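Local structure of dual specificity protein phosphatase 15 (Homo sapiens, 1YZ4) at residues 60-66 against 131-137; 6-10 against 123-127. The protein removes phosphate from phosphotyrosine, phosphoserine and phosphothreonine residues of proteins, acting as a dual specificity phosphatase. The protein carries 1 engineered substitution. One frame throughout, in Å; residues are numbered along the deposited sequence.

Overall arrangement
Both contacts lie in the dual specificity phosphatase domain, their centres 21 Å apart, and each approaches the active site. The side chains of Asp-60 (contact 1) and Arg-125 (contact 2) are each about 7 Å from that of Ser-91, the engineered residue at the predicted phosphocysteine position. A bound sulfate, probably from the crystallisation liquor, lies about 4 Å from the Asp-60 side chain; an octyl glucoside molecule is about 5 Å from the Asp-60 side chain and about 10 Å from that of Arg-125. One segment of each contact lies in the same stretch of chain: 123-127 leads out of helix 114-123, and three residues later 131-137 starts the next helix.

Contact 1 (60-66 against 131-137); sequences DTPEVPI and NPGFRQQ
Asn-131 joins Asp-60 to the start of its own helix, using both ends of its amide. Its ND2 donates to Asp-60 OD1 at 2.9 Å; the oxygen lies in the amide plane, but the amide N approaches on its syn side, tilted 29° out of the carboxylate plane. Asn-131 OD1 accepts from Phe-134 N at 2.8 Å, approached from above the carbonyl plane. A first torsion of 76° tucks CG between the backbone N and the carbonyl carbon, folding the amide over the helix start. Asparagine is thus the N-cap of helix 132-143, and its short side chain can serve helix and loop together. Pro-62 CB packs 3.3 Å from Asn-131 OD1. Beyond Asp-60, Thr-61 to Val-64 make a type I turn in the loop between strand 52-56 and helix 70-82, the position of the acid loop in related dual specificity phosphatases. Gly-133, lacking a side chain, lets the turn come close: its CA makes a C-H...O contact of 3.4 Å with Pro-62 O. One helical turn on, the extended Gln-137 reaches Val-64 O with NE2 at 2.8 Å in a nearly straight bond (175°), while OE1 accepts from Lys-67 N, so both halves of this buried amide have partners. The flat Phe-134 ring takes Ile-66 CG1 over one face in a CH-pi contact, and Asn-131 CG over the rim of the opposite face.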
ATOM      1  N   ASP A  60       3.496   4.644 -13.413  1.00 18.44           N
ATOM      2  CA  ASP A  60       3.933   5.702 -12.517  1.00 18.57           C
ATOM      3  C   ASP A  60       4.125   7.037 -13.232  1.00 18.64           C
ATOM      4  O   ASP A  60       5.240   7.378 -13.630  1.00 17.47           O
ATOM      5  CB  ASP A  60       5.236   5.321 -11.803  1.00 18.87           C
ATOM      6  CG  ASP A  60       5.649   6.362 -10.775  1.00 17.83           C
ATOM      7  OD1 ASP A  60       4.724   7.001 -10.226  1.00 17.20           O
ATOM      8  OD2 ASP A  60       6.865   6.539 -10.507  1.00  7.83           O
ATOM      9  N   THR A  61       3.029   7.772 -13.415  1.00 18.90           N
ATOM     10  CA  THR A  61       3.068   9.091 -14.043  1.00 19.53           C
ATOM     11  C   THR A  61       2.090   9.950 -13.259  1.00 21.73           C
ATOM     12  O   THR A  61       1.032   9.477 -12.839  1.00 20.90           O
ATOM     13  CB  THR A  61       2.648   9.066 -15.532  1.00 19.04           C
ATOM     14  OG1 THR A  61       1.238   9.288 -15.643  1.00 26.24           O
ATOM     15  CG2 THR A  61       2.994   7.730 -16.163  1.00 23.15           C
ATOM     16  N   PRO A  62       2.432  11.225 -13.040  1.00 24.90           N
ATOM     17  CA  PRO A  62       1.557  12.123 -12.283  1.00 25.04           C
ATOM     18  C   PRO A  62       0.155  12.360 -12.833  1.00 26.04           C
ATOM     19  O   PRO A  62      -0.703  12.889 -12.127  1.00 23.86           O
ATOM     20  CB  PRO A  62       2.385  13.410 -12.176  1.00 27.32           C
ATOM     21  CG  PRO A  62       3.282  13.356 -13.378  1.00 25.67           C
ATOM     22  CD  PRO A  62       3.677  11.906 -13.442  1.00 25.10           C
ATOM     23  N   GLU A  63      -0.090  11.957 -14.075  1.00 27.34           N
ATOM     24  CA  GLU A  63      -1.409  12.153 -14.674  1.00 30.57           C
ATOM     25  C   GLU A  63      -2.368  10.985 -14.436  1.00 27.41           C
ATOM     26  O   GLU A  63      -3.585  11.114 -14.597  1.00 26.10           O
ATOM     27  CB  GLU A  63      -1.262  12.406 -16.174  1.00 38.35           C
ATOM     28  CG  GLU A  63      -0.549  13.705 -16.493  1.00 48.98           C
ATOM     29  CD  GLU A  63      -0.560  14.024 -17.973  1.00 55.30           C
ATOM     30  OE1 GLU A  63      -1.663  14.051 -18.566  1.00 58.46           O
ATOM     31  OE2 GLU A  63       0.529  14.251 -18.542  1.00 59.50           O
ATOM     32  N   VAL A  64      -1.815   9.845 -14.052  1.00 21.86           N
ATOM     33  CA  VAL A  64      -2.615   8.662 -13.797  1.00 21.01           C
ATOM     34  C   VAL A  64      -3.437   8.804 -12.522  1.00 20.10           C
ATOM     35  O   VAL A  64      -2.902   9.067 -11.450  1.00 21.21           O
ATOM     36  CB  VAL A  64      -1.721   7.429 -13.687  1.00 20.99           C
ATOM     37  CG1 VAL A  64      -2.565   6.199 -13.456  1.00 20.20           C
ATOM     38  CG2 VAL A  64      -0.893   7.288 -14.959  1.00 22.76           C
ATOM     39  N   PRO A  65      -4.759   8.624 -12.626  1.00 19.27           N
ATOM     40  CA  PRO A  65      -5.633   8.742 -11.457  1.00 17.74           C
ATOM     41  C   PRO A  65      -5.699   7.494 -10.578  1.00 16.02           C
ATOM     42  O   PRO A  65      -6.720   6.815 -10.564  1.00 13.03           O
ATOM     43  CB  PRO A  65      -6.979   9.070 -12.082  1.00 16.16           C
ATOM     44  CG  PRO A  65      -6.951   8.212 -13.316  1.00 18.87           C
ATOM     45  CD  PRO A  65      -5.550   8.428 -13.856  1.00 15.33           C
ATOM     46  N   ILE A  66      -4.623   7.197  -9.843  1.00 18.00           N
ATOM     47  CA  ILE A  66      -4.621   6.026  -8.958  1.00 16.64           C
ATOM     48  C   ILE A  66      -5.675   6.195  -7.881  1.00 15.81           C
ATOM     49  O   ILE A  66      -6.060   5.225  -7.231  1.00 15.73           O
ATOM     50  CB  ILE A  66      -3.262   5.799  -8.225  1.00 18.73           C
ATOM     51  CG1 ILE A  66      -2.470   7.096  -8.150  1.00 13.77           C
ATOM     52  CG2 ILE A  66      -2.479   4.682  -8.880  1.00 25.80           C
ATOM     53  CD1 ILE A  66      -3.048   8.083  -7.203  1.00 20.42           C
ATOM     54  N   ASN A 131       5.025  10.309  -6.742  1.00 16.97           N
ATOM     55  CA  ASN A 131       5.222  11.382  -7.712  1.00 16.77           C
ATOM     56  C   ASN A 131       4.324  12.595  -7.406  1.00 15.92           C
ATOM     57  O   ASN A 131       3.287  12.469  -6.747  1.00 16.16           O
ATOM     58  CB  ASN A 131       5.000  10.858  -9.147  1.00 12.94           C
ATOM     59  CG  ASN A 131       3.530  10.665  -9.496  1.00 17.39           C
ATOM     60  OD1 ASN A 131       2.726  11.598  -9.380  1.00 21.48           O
ATOM     61  ND2 ASN A 131       3.173   9.455  -9.947  1.00  8.48           N
ATOM     62  N   PRO A 132       4.718  13.790  -7.881  1.00 17.92           N
ATOM     63  CA  PRO A 132       3.959  15.027  -7.656  1.00 17.97           C
ATOM     64  C   PRO A 132       2.445  14.909  -7.851  1.00 18.04           C
ATOM     65  O   PRO A 132       1.671  15.446  -7.057  1.00 17.55           O
ATOM     66  CB  PRO A 132       4.593  15.997  -8.649  1.00 18.51           C
ATOM     67  CG  PRO A 132       6.012  15.544  -8.677  1.00 19.43           C
ATOM     68  CD  PRO A 132       5.868  14.048  -8.768  1.00 16.22           C
ATOM     69  N   GLY A 133       2.028  14.206  -8.902  1.00 15.40           N
ATOM     70  CA  GLY A 133       0.607  14.055  -9.165  1.00 13.25           C
ATOM     71  C   GLY A 133      -0.119  13.210  -8.138  1.00 12.54           C
ATOM     72  O   GLY A 133      -1.265  13.493  -7.780  1.00  9.70           O
ATOM     73  N   PHE A 134       0.545  12.165  -7.657  1.00 12.40           N
ATOM     74  CA  PHE A 134      -0.071  11.294  -6.660  1.00 13.67           C
ATOM     75  C   PHE A 134      -0.189  12.010  -5.317  1.00 12.74           C
ATOM     76  O   PHE A 134      -1.078  11.716  -4.524  1.00 12.80           O
ATOM     77  CB  PHE A 134       0.745  10.003  -6.491  1.00 11.23           C
ATOM     78  CG  PHE A 134       0.750   9.127  -7.709  1.00  9.74           C
ATOM     79  CD1 PHE A 134      -0.090   9.402  -8.787  1.00  9.21           C
ATOM     80  CD2 PHE A 134       1.577   8.012  -7.772  1.00  9.27           C
ATOM     81  CE1 PHE A 134      -0.104   8.575  -9.908  1.00  9.28           C
ATOM     82  CE2 PHE A 134       1.569   7.181  -8.885  1.00 10.41           C
ATOM     83  CZ  PHE A 134       0.728   7.461  -9.956  1.00  9.73           C
ATOM     84  N   ARG A 135       0.709  12.954  -5.068  1.00 14.48           N
ATOM     85  CA  ARG A 135       0.683  13.692  -3.814  1.00 17.72           C
ATOM     86  C   ARG A 135      -0.546  14.597  -3.775  1.00 16.85           C
ATOM     87  O   ARG A 135      -1.171  14.758  -2.726  1.00 16.96           O
ATOM     88  CB  ARG A 135       1.997  14.472  -3.654  1.00 18.01           C
ATOM     89  CG  ARG A 135       3.213  13.534  -3.766  1.00 21.01           C
ATOM     90  CD  ARG A 135       4.555  14.234  -3.849  1.00 20.83           C
ATOM     91  NE  ARG A 135       5.045  14.678  -2.551  1.00 24.09           N
ATOM     92  CZ  ARG A 135       6.151  14.225  -1.969  1.00 23.29           C
ATOM     93  NH1 ARG A 135       6.897  13.300  -2.558  1.00 25.21           N
ATOM     94  NH2 ARG A 135       6.524  14.715  -0.799  1.00 27.96           N
ATOM     95  N   GLN A 136      -0.910  15.153  -4.931  1.00 18.59           N
ATOM     96  CA  GLN A 136      -2.082  16.023  -5.038  1.00 18.67           C
ATOM     97  C   GLN A 136      -3.327  15.182  -4.829  1.00 18.11           C
ATOM     98  O   GLN A 136      -4.259  15.594  -4.130  1.00 13.61           O
ATOM     99  CB  GLN A 136      -2.145  16.685  -6.416  1.00 22.16           C
ATOM    100  CG  GLN A 136      -1.019  17.672  -6.673  1.00 33.71           C
ATOM    101  CD  GLN A 136      -1.157  18.396  -7.999  1.00 39.08           C
ATOM    102  OE1 GLN A 136      -1.017  17.800  -9.071  1.00 42.25           O
ATOM    103  NE2 GLN A 136      -1.440  19.692  -7.933  1.00 43.52           N
ATOM    104  N   GLN A 137      -3.331  14.001  -5.446  1.00 15.56           N
ATOM    105  CA  GLN A 137      -4.442  13.077  -5.321  1.00 14.82           C
ATOM    106  C   GLN A 137      -4.563  12.663  -3.857  1.00 16.49           C
ATOM    107  O   GLN A 137      -5.666  12.433  -3.356  1.00 13.81           O
ATOM    108  CB  GLN A 137      -4.222  11.855  -6.219  1.00 14.17           C
ATOM    109  CG  GLN A 137      -4.303  12.183  -7.700  1.00 10.24           C
ATOM    110  CD  GLN A 137      -4.159  10.963  -8.592  1.00 13.18           C
ATOM    111  OE1 GLN A 137      -4.801   9.933  -8.372  1.00 10.43           O
ATOM    112  NE2 GLN A 137      -3.326  11.079  -9.620  1.00 10.54           N
TER

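Contact 2 (6-10 against 123-127); sequences NGMTK and ATRPI
Arg-125 crosses the side chain of Thr-9 at about a right angle. A chi1 of -164° sets Arg-125 CG opposite the backbone N, and with the chain extended as far as NE its methylenes pass the hydroxyl in turn: CB is 3.7 Å, CG 3.5 Å and CD, packed tightly, only 3.0 Å from Thr-9 OG1. NE and CZ lie farther off, and Arg-125 NH1 donates back to Thr-9 OG1 at 3.2 Å, a bent bond (140°) tilted from the guanidinium plane. Thr-9 CG2 lies at the guanidinium edge. A water takes a further bond from Arg-125 NH1 at 2.8 Å and donates to Gly-7 O, while NH2 makes a weak bond to Gly-94 O. Ile-127 CD1 sits over the rim of one guanidinium face. Arginine suits the place because its long chain brings several N-H donors to these acceptors; threonine, because its hydroxyl accepts a bond while Thr-9 CB packs 3.4 Å from Thr-124 O. Thr-124 turns its own hydroxyl to Ile-121 O in helix 114-123. The contact lays the loop before helix 132-143 against strand 9-12, an outermost strand of the sheet, whose Thr-9 pairs with Leu-17 of strand 15-18.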
ATOM      1  N   ASN A   6      16.173  -3.807   3.463  1.00 52.72           N
ATOM      2  CA  ASN A   6      16.465  -5.202   3.138  1.00 48.89           C
ATOM      3  C   ASN A   6      15.178  -5.988   2.960  1.00 43.79           C
ATOM      4  O   ASN A   6      14.764  -6.747   3.839  1.00 41.42           O
ATOM      5  CB  ASN A   6      17.319  -5.831   4.231  1.00 50.34           C
ATOM      6  CG  ASN A   6      18.746  -5.363   4.170  1.00 52.94           C
ATOM      7  OD1 ASN A   6      19.006  -4.175   3.975  1.00 53.99           O
ATOM      8  ND2 ASN A   6      19.688  -6.288   4.337  1.00 54.78           N
ATOM      9  N   GLY A   7      14.556  -5.797   1.803  1.00 38.77           N
ATOM     10  CA  GLY A   7      13.310  -6.468   1.510  1.00 33.59           C
ATOM     11  C   GLY A   7      12.156  -5.530   1.795  1.00 28.60           C
ATOM     12  O   GLY A   7      12.352  -4.343   2.073  1.00 25.78           O
ATOM     13  N   MET A   8      10.944  -6.055   1.721  1.00 26.44           N
ATOM     14  CA  MET A   8       9.772  -5.243   1.988  1.00 24.50           C
ATOM     15  C   MET A   8       9.915  -4.596   3.364  1.00 24.39           C
ATOM     16  O   MET A   8      10.579  -5.129   4.250  1.00 21.39           O
ATOM     17  CB  MET A   8       8.512  -6.108   1.922  1.00 22.38           C
ATOM     18  CG  MET A   8       8.584  -7.390   2.734  1.00 15.88           C
ATOM     19  SD  MET A   8       7.183  -8.487   2.399  1.00 14.30           S
ATOM     20  CE  MET A   8       7.747  -9.318   0.934  1.00 14.92           C
ATOM     21  N   THR A   9       9.308  -3.433   3.534  1.00 24.75           N
ATOM     22  CA  THR A   9       9.393  -2.740   4.807  1.00 23.12           C
ATOM     23  C   THR A   9       8.042  -2.773   5.509  1.00 22.10           C
ATOM     24  O   THR A   9       7.005  -2.532   4.890  1.00 18.00           O
ATOM     25  CB  THR A   9       9.852  -1.275   4.611  1.00 23.13           C
ATOM     26  OG1 THR A   9       8.961  -0.606   3.712  1.00 24.54           O
ATOM     27  CG2 THR A   9      11.261  -1.233   4.033  1.00 18.60           C
ATOM     28  N   LYS A  10       8.064  -3.102   6.798  1.00 22.54           N
ATOM     29  CA  LYS A  10       6.849  -3.164   7.601  1.00 23.41           C
ATOM     30  C   LYS A  10       6.362  -1.738   7.819  1.00 23.25           C
ATOM     31  O   LYS A  10       7.099  -0.886   8.321  1.00 24.48           O
ATOM     32  CB  LYS A  10       7.142  -3.827   8.946  1.00 27.75           C
ATOM     33  CG  LYS A  10       5.907  -4.192   9.759  1.00 31.18           C
ATOM     34  CD  LYS A  10       6.321  -4.925  11.023  1.00 35.53           C
ATOM     35  CE  LYS A  10       5.143  -5.598  11.700  1.00 37.84           C
ATOM     36  NZ  LYS A  10       5.564  -6.336  12.927  1.00 39.03           N
ATOM     37  N   ALA A 123      10.434   7.221   7.587  1.00 26.74           N
ATOM     38  CA  ALA A 123      11.268   6.819   8.713  1.00 28.08           C
ATOM     39  C   ALA A 123      11.636   5.342   8.626  1.00 29.12           C
ATOM     40  O   ALA A 123      12.711   4.941   9.064  1.00 29.65           O
ATOM     41  CB  ALA A 123      10.542   7.102  10.031  1.00 26.23           C
ATOM     42  N   THR A 124      10.743   4.541   8.051  1.00 29.45           N
ATOM     43  CA  THR A 124      10.965   3.102   7.912  1.00 30.76           C
ATOM     44  C   THR A 124      11.189   2.700   6.459  1.00 29.04           C
ATOM     45  O   THR A 124      11.137   1.518   6.119  1.00 29.26           O
ATOM     46  CB  THR A 124       9.760   2.305   8.428  1.00 33.56           C
ATOM     47  OG1 THR A 124       8.622   2.573   7.597  1.00 34.41           O
ATOM     48  CG2 THR A 124       9.438   2.695   9.860  1.00 37.19           C
ATOM     49  N   ARG A 125      11.426   3.685   5.605  1.00 25.94           N
ATOM     50  CA  ARG A 125      11.648   3.429   4.189  1.00 23.62           C
ATOM     51  C   ARG A 125      11.927   4.783   3.539  1.00 20.63           C
ATOM     52  O   ARG A 125      11.064   5.368   2.899  1.00 20.75           O
ATOM     53  CB  ARG A 125      10.401   2.780   3.574  1.00 18.27           C
ATOM     54  CG  ARG A 125      10.641   2.127   2.221  1.00 17.34           C
ATOM     55  CD  ARG A 125       9.355   1.523   1.681  1.00 18.05           C
ATOM     56  NE  ARG A 125       9.505   0.978   0.331  1.00 17.29           N
ATOM     57  CZ  ARG A 125      10.076  -0.188   0.040  1.00 14.55           C
ATOM     58  NH1 ARG A 125      10.564  -0.959   1.002  1.00 11.54           N
ATOM     59  NH2 ARG A 125      10.147  -0.584  -1.220  1.00  8.72           N
ATOM     60  N   PRO A 126      13.154   5.290   3.699  1.00 20.71           N
ATOM     61  CA  PRO A 126      13.621   6.576   3.168  1.00 19.12           C
ATOM     62  C   PRO A 126      13.554   6.784   1.658  1.00 20.16           C
ATOM     63  O   PRO A 126      13.746   7.900   1.178  1.00 21.93           O
ATOM     64  CB  PRO A 126      15.043   6.670   3.709  1.00 18.51           C
ATOM     65  CG  PRO A 126      15.472   5.241   3.762  1.00 20.51           C
ATOM     66  CD  PRO A 126      14.260   4.563   4.347  1.00 21.79           C
ATOM     67  N   ILE A 127      13.297   5.724   0.902  1.00 18.31           N
ATOM     68  CA  ILE A 127      13.200   5.864  -0.543  1.00 13.58           C
ATOM     69  C   ILE A 127      11.781   6.297  -0.904  1.00 11.78           C
ATOM     70  O   ILE A 127      11.542   6.813  -1.992  1.00  9.34           O
ATOM     71  CB  ILE A 127      13.518   4.529  -1.275  1.00 15.84           C
ATOM     72  CG1 ILE A 127      12.593   3.420  -0.770  1.00 12.45           C
ATOM     73  CG2 ILE A 127      14.974   4.147  -1.060  1.00 13.19           C
ATOM     74  CD1 ILE A 127      12.709   2.138  -1.546  1.00 15.86           C
TER
HETATM   75  O   HOH W   1      12.002  -2.634  -0.673  1.00 17.46           O